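Local coordinates for protein xylosidase (Xanthomonas axonopodis pv. citri, PDB 6XN2) that probably hydrolyses the beta-1,4 linkages between xylose units of xylo-oligosaccharides, as a family 43 glycoside hydrolase with a calcium ion at its active site, at residues L299-H309 with F321-T332. Residues are numbered along the deposited sequence; the frame is centred on the assembly and turned at random.
With CA (calcium ion), chain D.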
# COMPACT_ATOMS: atom_id res chain seq x y z
N LEU A 299 4.44 0.48 -12.51
CA LEU A 299 3.16 0.86 -13.01
C LEU A 299 3.22 2.27 -13.52
O LEU A 299 3.57 3.14 -12.82
CB LEU A 299 2.07 0.74 -11.95
CG LEU A 299 0.62 1.05 -12.32
CD1 LEU A 299 0.06 0.11 -13.36
CD2 LEU A 299 -0.29 1.08 -11.12
N ALA A 300 2.68 2.50 -14.70
CA ALA A 300 2.58 3.83 -15.24
C ALA A 300 1.41 4.57 -14.61
O ALA A 300 0.59 4.02 -13.95
CB ALA A 300 2.42 3.78 -16.73
N PRO A 301 1.33 5.87 -14.86
CA PRO A 301 0.28 6.65 -14.23
C PRO A 301 -1.13 6.21 -14.45
O PRO A 301 -1.48 5.86 -15.52
CB PRO A 301 0.53 8.04 -14.79
CG PRO A 301 1.95 8.07 -15.11
CD PRO A 301 2.29 6.71 -15.57
N VAL A 302 -1.92 6.25 -13.41
CA VAL A 302 -3.33 5.90 -13.47
C VAL A 302 -4.20 7.15 -13.44
O VAL A 302 -3.71 8.24 -13.10
CB VAL A 302 -3.73 4.99 -12.29
CG1 VAL A 302 -3.03 3.63 -12.39
CG2 VAL A 302 -3.39 5.67 -10.96
N VAL A 303 -5.47 7.01 -13.75
CA VAL A 303 -6.42 8.10 -13.69
C VAL A 303 -6.69 8.38 -12.23
O VAL A 303 -6.88 7.48 -11.46
CB VAL A 303 -7.73 7.75 -14.43
CG1 VAL A 303 -8.83 8.71 -14.09
CG2 VAL A 303 -7.51 7.74 -15.91
N GLY A 304 -6.68 9.65 -11.85
CA GLY A 304 -6.84 10.01 -10.47
C GLY A 304 -5.47 10.35 -9.92
O GLY A 304 -4.53 9.76 -10.29
N TRP A 305 -5.38 11.27 -8.99
CA TRP A 305 -4.06 11.70 -8.55
C TRP A 305 -3.28 10.57 -7.88
O TRP A 305 -2.11 10.36 -8.19
CB TRP A 305 -4.17 12.89 -7.60
CG TRP A 305 -2.87 13.63 -7.42
CD1 TRP A 305 -2.47 14.75 -8.10
CD2 TRP A 305 -1.80 13.31 -6.51
NE1 TRP A 305 -1.23 15.15 -7.67
CE2 TRP A 305 -0.80 14.28 -6.70
CE3 TRP A 305 -1.60 12.30 -5.57
CZ2 TRP A 305 0.39 14.28 -5.97
CZ3 TRP A 305 -0.41 12.29 -4.84
CH2 TRP A 305 0.57 13.28 -5.05
N THR A 306 -3.94 9.84 -6.99
CA THR A 306 -3.25 8.81 -6.22
C THR A 306 -3.02 7.53 -7.01
O THR A 306 -3.71 7.23 -7.99
CB THR A 306 -4.01 8.46 -4.92
OG1 THR A 306 -5.14 7.63 -5.22
CG2 THR A 306 -4.45 9.72 -4.20
N THR A 307 -2.06 6.74 -6.55
CA THR A 307 -1.75 5.44 -7.08
C THR A 307 -1.28 4.58 -5.91
O THR A 307 -0.50 5.02 -5.15
CB THR A 307 -0.78 5.49 -8.27
OG1 THR A 307 -0.61 4.19 -8.80
CG2 THR A 307 0.53 6.02 -7.88
N HIS A 308 -1.83 3.39 -5.77
CA HIS A 308 -1.49 2.52 -4.67
C HIS A 308 -1.61 1.09 -5.12
O HIS A 308 -2.40 0.81 -5.95
CB HIS A 308 -2.47 2.76 -3.57
CG HIS A 308 -1.92 2.52 -2.21
ND1 HIS A 308 -1.48 3.53 -1.42
CD2 HIS A 308 -1.82 1.40 -1.48
CE1 HIS A 308 -1.07 3.05 -0.28
NE2 HIS A 308 -1.26 1.75 -0.29
N HIS A 309 -0.87 0.18 -4.52
CA HIS A 309 -0.88 -1.17 -5.01
C HIS A 309 -0.38 -2.25 -4.11
O HIS A 309 0.07 -1.99 -3.05
CB HIS A 309 0.12 -1.19 -6.15
CG HIS A 309 1.53 -1.32 -5.68
ND1 HIS A 309 2.11 -0.43 -4.81
CD2 HIS A 309 2.44 -2.30 -5.86
CE1 HIS A 309 3.33 -0.82 -4.53
NE2 HIS A 309 3.55 -1.96 -5.15
N PHE A 321 -2.02 -5.61 -8.01
CA PHE A 321 -3.31 -5.03 -7.64
C PHE A 321 -3.12 -3.53 -7.51
O PHE A 321 -2.16 -3.08 -6.89
CB PHE A 321 -3.83 -5.62 -6.34
CG PHE A 321 -4.24 -7.05 -6.46
CD1 PHE A 321 -3.28 -8.06 -6.48
CD2 PHE A 321 -5.58 -7.40 -6.55
CE1 PHE A 321 -3.66 -9.39 -6.60
CE2 PHE A 321 -5.96 -8.73 -6.66
CZ PHE A 321 -4.99 -9.72 -6.68
N TYR A 322 -4.01 -2.75 -8.11
CA TYR A 322 -3.84 -1.31 -8.09
C TYR A 322 -5.21 -0.68 -8.11
O TYR A 322 -6.22 -1.38 -7.97
CB TYR A 322 -2.99 -0.85 -9.27
CG TYR A 322 -3.56 -1.16 -10.64
CD1 TYR A 322 -3.52 -2.46 -11.15
CD2 TYR A 322 -4.11 -0.15 -11.43
CE1 TYR A 322 -4.05 -2.75 -12.40
CE2 TYR A 322 -4.64 -0.43 -12.69
CZ TYR A 322 -4.60 -1.73 -13.17
OH TYR A 322 -5.12 -2.01 -14.41
N HIS A 323 -5.27 0.64 -8.26
CA HIS A 323 -6.56 1.30 -8.40
C HIS A 323 -6.50 2.49 -9.36
O HIS A 323 -5.42 2.99 -9.70
CB HIS A 323 -7.11 1.74 -7.03
CG HIS A 323 -6.37 2.89 -6.40
ND1 HIS A 323 -5.78 2.80 -5.16
CD2 HIS A 323 -6.16 4.16 -6.82
CE1 HIS A 323 -5.22 3.96 -4.85
NE2 HIS A 323 -5.43 4.80 -5.85
N ASP A 324 -7.66 2.95 -9.81
CA ASP A 324 -7.74 4.24 -10.47
C ASP A 324 -9.11 4.86 -10.27
O ASP A 324 -9.96 4.31 -9.55
CB ASP A 324 -7.38 4.14 -11.97
CG ASP A 324 -8.40 3.34 -12.80
OD1 ASP A 324 -9.58 3.20 -12.42
OD2 ASP A 324 -7.99 2.87 -13.88
N SER A 325 -9.34 6.00 -10.91
CA SER A 325 -10.56 6.75 -10.69
C SER A 325 -11.48 6.77 -11.91
O SER A 325 -12.29 7.68 -12.06
CB SER A 325 -10.21 8.19 -10.28
OG SER A 325 -9.59 8.22 -9.01
N VAL A 326 -11.35 5.76 -12.77
CA VAL A 326 -12.11 5.76 -14.02
C VAL A 326 -13.60 5.55 -13.75
O VAL A 326 -14.43 6.27 -14.29
CB VAL A 326 -11.59 4.68 -14.99
CG1 VAL A 326 -12.55 4.51 -16.17
CG2 VAL A 326 -10.20 5.05 -15.49
N LEU A 327 -13.92 4.60 -12.88
CA LEU A 327 -15.31 4.29 -12.53
C LEU A 327 -16.08 5.53 -12.07
O LEU A 327 -17.25 5.71 -12.42
CB LEU A 327 -15.35 3.22 -11.44
CG LEU A 327 -16.71 2.82 -10.86
CD1 LEU A 327 -17.63 2.21 -11.92
CD2 LEU A 327 -16.51 1.84 -9.71
N SER A 328 -15.42 6.38 -11.30
CA SER A 328 -16.03 7.59 -10.76
C SER A 328 -16.00 8.76 -11.73
O SER A 328 -16.44 9.87 -11.39
CB SER A 328 -15.32 8.00 -9.47
OG SER A 328 -14.01 8.48 -9.76
N GLY A 329 -15.47 8.53 -12.93
CA GLY A 329 -15.32 9.59 -13.91
C GLY A 329 -14.14 10.52 -13.66
O GLY A 329 -14.19 11.71 -13.98
N GLY A 330 -13.08 9.99 -13.08
CA GLY A 330 -11.91 10.77 -12.83
C GLY A 330 -11.80 11.45 -11.49
O GLY A 330 -10.97 12.26 -11.33
N GLN A 331 -12.65 11.08 -10.56
CA GLN A 331 -12.65 11.65 -9.25
C GLN A 331 -11.58 11.02 -8.38
O GLN A 331 -11.69 9.90 -8.01
CB GLN A 331 -14.02 11.51 -8.65
CG GLN A 331 -15.03 12.40 -9.34
CD GLN A 331 -16.37 12.42 -8.68
OE1 GLN A 331 -16.60 13.18 -7.78
NE2 GLN A 331 -17.26 11.60 -9.14
N THR A 332 -10.57 11.79 -8.00
CA THR A 332 -9.42 11.28 -7.25
C THR A 332 -9.79 10.58 -5.94
O THR A 332 -9.16 9.59 -5.56
CB THR A 332 -8.43 12.42 -6.95
OG1 THR A 332 -7.77 12.80 -8.17
CG2 THR A 332 -7.37 12.02 -5.92
CA CA D . -0.63 -0.45 0.99
O HOH W 1 -6.91 8.78 -6.89
O HOH W 2 -3.01 2.65 -8.50
O HOH W 3 1.31 -0.64 -0.80
O HOH W 4 1.60 0.48 2.02
O HOH W 5 -0.21 -2.65 2.30
O HOH W 6 -1.15 0.34 3.45
O HOH W 7 -3.20 -0.91 1.30
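With CG of His323 lodged between its backbone N and carbonyl carbon (chi1 71°) and OG1 of Thr306 held likewise (76°), the two side chains meet at about a right angle, and the hydroxyl reaches the edge of the imidazole near its plane. OG1 and NE2 lie 2.9 Å apart in a hydrogen bond; Arg335 and a water bridging to Thr332 O also hold OG1, while Asp50 N pairs with ND1, so both ring nitrogens are engaged and the ring's rotation is fixed. His308 packs CB against CE1 of that ring at 3.3 Å, and its own NE2 binds calcium in the ring plane, at 2.6 Å. A second water ties His308 N and Thr307 OG1 to His323 N. Farther along, Thr332 OG1 takes a nearly straight bond from Trp305 N (3.0 Å, 165°), and Ser325 N donates to Val303 O, while Val303 CB rests on Val326 CG2 at 3.8 Å. A strand-borne histidine packed against CB of a metal-binding one is consistent with a second-shell residue positioning a first-shell one in the five-bladed beta-propeller of family 43, where His308 coordinates the central calcium and lines the xylose-binding pocket.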